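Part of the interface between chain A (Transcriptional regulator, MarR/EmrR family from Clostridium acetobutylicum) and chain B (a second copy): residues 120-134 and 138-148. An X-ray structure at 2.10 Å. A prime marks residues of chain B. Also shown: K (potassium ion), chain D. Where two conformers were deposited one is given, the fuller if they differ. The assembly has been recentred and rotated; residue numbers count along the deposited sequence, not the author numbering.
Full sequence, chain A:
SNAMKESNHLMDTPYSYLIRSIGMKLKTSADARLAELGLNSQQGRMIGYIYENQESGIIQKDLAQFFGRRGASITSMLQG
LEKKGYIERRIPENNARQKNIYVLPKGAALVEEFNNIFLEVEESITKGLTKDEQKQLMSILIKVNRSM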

# COMPACT_ATOMS: atom_id res chain seq x y z
N GLU A 120 -1.65 -18.61 -2.35
CA GLU A 120 -0.53 -18.76 -3.28
C GLU A 120 0.52 -17.64 -3.14
O GLU A 120 1.72 -17.90 -3.18
CB GLU A 120 -0.99 -18.83 -4.72
CG GLU A 120 -1.78 -20.06 -5.07
CD GLU A 120 -2.06 -20.13 -6.56
OE1 GLU A 120 -1.11 -19.83 -7.35
OE2 GLU A 120 -3.21 -20.48 -6.94
N VAL A 121 0.07 -16.40 -2.97
CA VAL A 121 1.01 -15.32 -2.75
C VAL A 121 1.80 -15.56 -1.44
O VAL A 121 3.02 -15.40 -1.38
CB VAL A 121 0.28 -13.94 -2.71
CG1 VAL A 121 1.24 -12.85 -2.31
CG2 VAL A 121 -0.34 -13.62 -4.11
N GLU A 122 1.10 -15.95 -0.39
CA GLU A 122 1.75 -16.23 0.89
C GLU A 122 2.83 -17.29 0.72
O GLU A 122 3.94 -17.16 1.24
CB GLU A 122 0.71 -16.69 1.92
CG GLU A 122 1.27 -17.23 3.24
CD GLU A 122 1.66 -16.17 4.23
OE1 GLU A 122 1.47 -14.96 3.96
OE2 GLU A 122 2.21 -16.57 5.28
N GLU A 123 2.53 -18.32 -0.06
CA GLU A 123 3.45 -19.43 -0.23
C GLU A 123 4.67 -18.93 -1.01
O GLU A 123 5.77 -19.34 -0.71
CB GLU A 123 2.74 -20.64 -0.90
CG GLU A 123 3.47 -21.98 -0.80
CD GLU A 123 3.87 -22.38 0.65
OE1 GLU A 123 3.06 -22.23 1.63
OE2 GLU A 123 5.02 -22.84 0.81
N SER A 124 4.47 -18.03 -1.97
CA SER A 124 5.59 -17.46 -2.72
C SER A 124 6.61 -16.66 -1.91
O SER A 124 7.72 -16.45 -2.38
CB SER A 124 5.09 -16.57 -3.86
OG SER A 124 4.73 -15.27 -3.41
N ILE A 125 6.24 -16.17 -0.73
CA ILE A 125 7.14 -15.32 0.07
C ILE A 125 8.41 -16.07 0.44
O ILE A 125 9.47 -15.46 0.57
CB ILE A 125 6.45 -14.79 1.36
CG1 ILE A 125 5.39 -13.74 0.98
CG2 ILE A 125 7.46 -14.19 2.34
CD1 ILE A 125 4.33 -13.49 2.05
N THR A 126 8.31 -17.39 0.61
CA THR A 126 9.45 -18.16 1.04
C THR A 126 10.26 -18.75 -0.10
O THR A 126 11.24 -19.45 0.17
CB THR A 126 9.06 -19.36 1.90
OG1 THR A 126 8.25 -20.25 1.13
CG2 THR A 126 8.32 -18.94 3.11
N LYS A 127 9.84 -18.50 -1.34
CA LYS A 127 10.48 -19.07 -2.54
C LYS A 127 11.99 -18.88 -2.53
O LYS A 127 12.73 -19.83 -2.76
CB LYS A 127 9.91 -18.43 -3.81
CG LYS A 127 10.30 -19.10 -5.10
CD LYS A 127 10.49 -18.06 -6.19
CE LYS A 127 9.16 -17.47 -6.69
NZ LYS A 127 8.95 -17.88 -8.12
N GLY A 128 12.44 -17.67 -2.23
CA GLY A 128 13.86 -17.31 -2.30
C GLY A 128 14.62 -17.50 -1.01
O GLY A 128 15.81 -17.15 -0.91
N LEU A 129 13.94 -18.05 -0.01
CA LEU A 129 14.52 -18.15 1.31
C LEU A 129 14.91 -19.58 1.71
O LEU A 129 14.24 -20.57 1.35
CB LEU A 129 13.50 -17.67 2.33
CG LEU A 129 12.97 -16.27 2.11
CD1 LEU A 129 11.99 -15.96 3.25
CD2 LEU A 129 14.09 -15.25 2.00
N THR A 130 15.96 -19.68 2.50
CA THR A 130 16.37 -20.95 3.07
C THR A 130 15.44 -21.31 4.22
O THR A 130 14.60 -20.52 4.60
CB THR A 130 17.80 -20.89 3.58
OG1 THR A 130 17.85 -20.06 4.74
CG2 THR A 130 18.76 -20.35 2.50
N LYS A 131 15.59 -22.50 4.78
CA LYS A 131 14.78 -22.93 5.93
C LYS A 131 14.98 -21.95 7.09
O LYS A 131 14.02 -21.42 7.65
CB LYS A 131 15.17 -24.36 6.37
CG LYS A 131 14.57 -25.46 5.46
CD LYS A 131 15.12 -26.88 5.77
CE LYS A 131 14.49 -27.53 7.01
NZ LYS A 131 14.82 -29.03 7.18
N ASP A 132 16.23 -21.67 7.43
CA ASP A 132 16.54 -20.76 8.54
C ASP A 132 15.95 -19.36 8.33
O ASP A 132 15.46 -18.76 9.27
CB ASP A 132 18.04 -20.66 8.76
CG ASP A 132 18.65 -21.99 9.20
OD1 ASP A 132 17.88 -22.84 9.69
OD2 ASP A 132 19.88 -22.17 9.05
N GLU A 133 16.02 -18.85 7.10
CA GLU A 133 15.45 -17.56 6.78
C GLU A 133 13.94 -17.56 6.94
O GLU A 133 13.36 -16.56 7.36
CB GLU A 133 15.85 -17.10 5.37
CG GLU A 133 17.27 -16.66 5.24
CD GLU A 133 17.74 -16.54 3.76
OE1 GLU A 133 17.14 -17.16 2.85
OE2 GLU A 133 18.72 -15.81 3.52
N GLN A 134 13.30 -18.67 6.62
CA GLN A 134 11.84 -18.76 6.77
C GLN A 134 11.43 -18.63 8.25
O GLN A 134 10.49 -17.88 8.60
CB GLN A 134 11.32 -20.06 6.16
CG GLN A 134 11.47 -20.15 4.64
CD GLN A 134 11.34 -21.58 4.10
OE1 GLN A 134 10.57 -22.36 4.64
NE2 GLN A 134 12.12 -21.92 3.03
N MSE B 138 17.09 -7.39 7.16
CA MSE B 138 17.45 -6.65 5.94
C MSE B 138 17.73 -7.63 4.82
O MSE B 138 17.22 -7.49 3.73
CB MSE B 138 18.68 -5.78 6.15
CG MSE B 138 19.11 -4.97 4.89
SE MSE B 138 17.71 -3.71 4.47
CE MSE B 138 18.39 -2.24 5.58
N SER B 139 18.55 -8.61 5.12
CA SER B 139 18.95 -9.59 4.14
C SER B 139 17.76 -10.36 3.57
O SER B 139 17.65 -10.55 2.36
CB SER B 139 19.93 -10.55 4.80
OG SER B 139 20.11 -11.66 3.98
N ILE B 140 16.87 -10.80 4.45
CA ILE B 140 15.70 -11.54 4.06
C ILE B 140 14.71 -10.68 3.26
O ILE B 140 14.18 -11.13 2.24
CB ILE B 140 15.03 -12.16 5.33
CG1 ILE B 140 15.95 -13.24 5.94
CG2 ILE B 140 13.67 -12.75 5.00
CD1 ILE B 140 15.48 -13.78 7.31
N LEU B 141 14.43 -9.47 3.72
CA LEU B 141 13.47 -8.63 3.02
C LEU B 141 13.97 -8.27 1.61
O LEU B 141 13.18 -8.17 0.67
CB LEU B 141 13.13 -7.37 3.82
CG LEU B 141 12.35 -7.49 5.14
CD1 LEU B 141 12.30 -6.10 5.80
CD2 LEU B 141 11.00 -8.05 4.94
N ILE B 142 15.27 -8.08 1.45
CA ILE B 142 15.82 -7.85 0.12
C ILE B 142 15.51 -9.07 -0.76
O ILE B 142 15.04 -8.90 -1.89
CB ILE B 142 17.31 -7.55 0.17
CG1 ILE B 142 17.58 -6.19 0.82
CG2 ILE B 142 17.93 -7.49 -1.25
CD1 ILE B 142 19.08 -6.00 1.15
N LYS B 143 15.73 -10.28 -0.23
CA LYS B 143 15.48 -11.47 -1.01
C LYS B 143 14.01 -11.64 -1.36
O LYS B 143 13.69 -11.98 -2.52
CB LYS B 143 15.98 -12.73 -0.28
CG LYS B 143 17.49 -12.81 -0.18
CD LYS B 143 17.91 -14.08 0.52
CE LYS B 143 19.42 -14.14 0.67
NZ LYS B 143 19.84 -15.49 1.21
N VAL B 144 13.13 -11.40 -0.39
CA VAL B 144 11.70 -11.55 -0.63
C VAL B 144 11.24 -10.56 -1.71
O VAL B 144 10.54 -10.93 -2.64
CB VAL B 144 10.88 -11.29 0.65
CG1 VAL B 144 9.39 -11.17 0.30
CG2 VAL B 144 11.17 -12.35 1.70
N ASN B 145 11.62 -9.31 -1.56
CA ASN B 145 11.24 -8.27 -2.50
C ASN B 145 11.78 -8.59 -3.92
O ASN B 145 11.06 -8.43 -4.89
CB ASN B 145 11.73 -6.92 -2.01
CG ASN B 145 11.26 -5.78 -2.90
OD1 ASN B 145 10.06 -5.61 -3.14
ND2 ASN B 145 12.22 -4.99 -3.40
N ARG B 146 13.01 -9.09 -4.03
CA ARG B 146 13.58 -9.48 -5.33
C ARG B 146 12.77 -10.58 -5.98
O ARG B 146 12.61 -10.60 -7.19
CB ARG B 146 14.99 -10.03 -5.19
CG ARG B 146 16.08 -9.03 -4.92
CD ARG B 146 17.39 -9.45 -5.65
NE ARG B 146 18.61 -9.12 -4.92
CZ ARG B 146 19.02 -7.89 -4.61
NH1 ARG B 146 20.16 -7.73 -3.94
NH2 ARG B 146 18.30 -6.80 -4.94
N SER B 147 12.30 -11.53 -5.17
CA SER B 147 11.70 -12.77 -5.68
C SER B 147 10.27 -12.59 -6.18
O SER B 147 9.68 -13.53 -6.69
CB SER B 147 11.67 -13.82 -4.56
OG SER B 147 10.69 -13.46 -3.58
N MSE B 148 9.70 -11.40 -6.00
CA MSE B 148 8.34 -11.17 -6.49
C MSE B 148 8.26 -9.84 -7.23
O MSE B 148 7.31 -9.64 -7.96
CB MSE B 148 7.31 -11.23 -5.35
CG MSE B 148 7.66 -10.39 -4.13
SE MSE B 148 6.56 -10.78 -2.52
CE MSE B 148 6.29 -12.69 -2.78
K K D . 12.65 -21.73 -0.62
O HOH W 1 8.38 -14.95 -4.55
O HOH W 2 11.14 -15.21 -1.43
O HOH W 3 9.72 -22.18 -0.39
O HOH W 4 17.89 -17.20 0.50
O HOH W 5 19.74 -13.87 5.24
O HOH W 6 12.96 -23.94 0.92

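In chain A a helix leads into two overlapping type I beta turns, Ser124 to Lys127 and Thr126 to Leu129, and a new helix starts at Lys131. Chain B contributes a helix that runs along this bend, so that Glu133 lies near Ile140′, Ile125 near Val144′ and Gly128 near Ser147′, with no single running order. Together the two stretches bury 541 Å².

Glu133 covers the most surface, and it works in two ways. Its CA-to-CB bond points toward chain B, and its carboxylate forms a salt bridge with Lys143′, OE2 to NZ at 2.6 Å, a short contact that combines charge attraction with a hydrogen bond. Lys143′ suits this place because its chain is almost fully extended, carrying the ammonium group out to the acid. The other carboxylate oxygen serves its own chain: Thr130 N donates to Glu133 OE1 at 2.8 Å, while Glu133 N donates to Thr130 OG1 at 3.2 Å. This reciprocal pair caps the new helix and helps hold the glutamate in position. Water 4 ties the cluster together, donating to Gly128 O and Glu133 OE1 and accepting from Lys143′ NZ.

The aliphatic part of Glu133 is equally useful. Its CG packs 3.7 Å from CG1 of Ile140′, the second-largest contributor, whose branched side chain also reaches Leu129, CG2 to CD2 at 3.9 Å. Leu129 also packs on Val144′, CD1 lying 4.0 Å from CG2. Ile125 extends the apolar seam further, its CG2 4.1 Å from Val144′ CG1. Such compact branched side chains can fill the space between helix and turns without needing polar partners.

At the end of chain B, selenomethionine Met148′ swings its flexible tail back toward chain A. Its CE comes within 4.0 Å of Ile125 CG1 and 3.1 Å of Ser124 OG, a tight approach to a hydroxyl already committed to its own helix, where Ser124 OG donates to Val121 O at 2.7 Å.

Around Ser147′ the contact is mediated by solvent. Its OG donates to Val144′ O at 2.7 Å and accepts from water 2, which also donates to Ile125 O and accepts from Gly128 N. Water 1 donates to both Ser124 O and Ser147′ O. Serine suits this place because its hydroxyl both donates to Val144′ O and accepts from water 2, and the waters satisfy backbone groups at the turns. Elsewhere on the same bend, a potassium ion gathers the carbonyl oxygens of Thr126, Lys127 and Leu129.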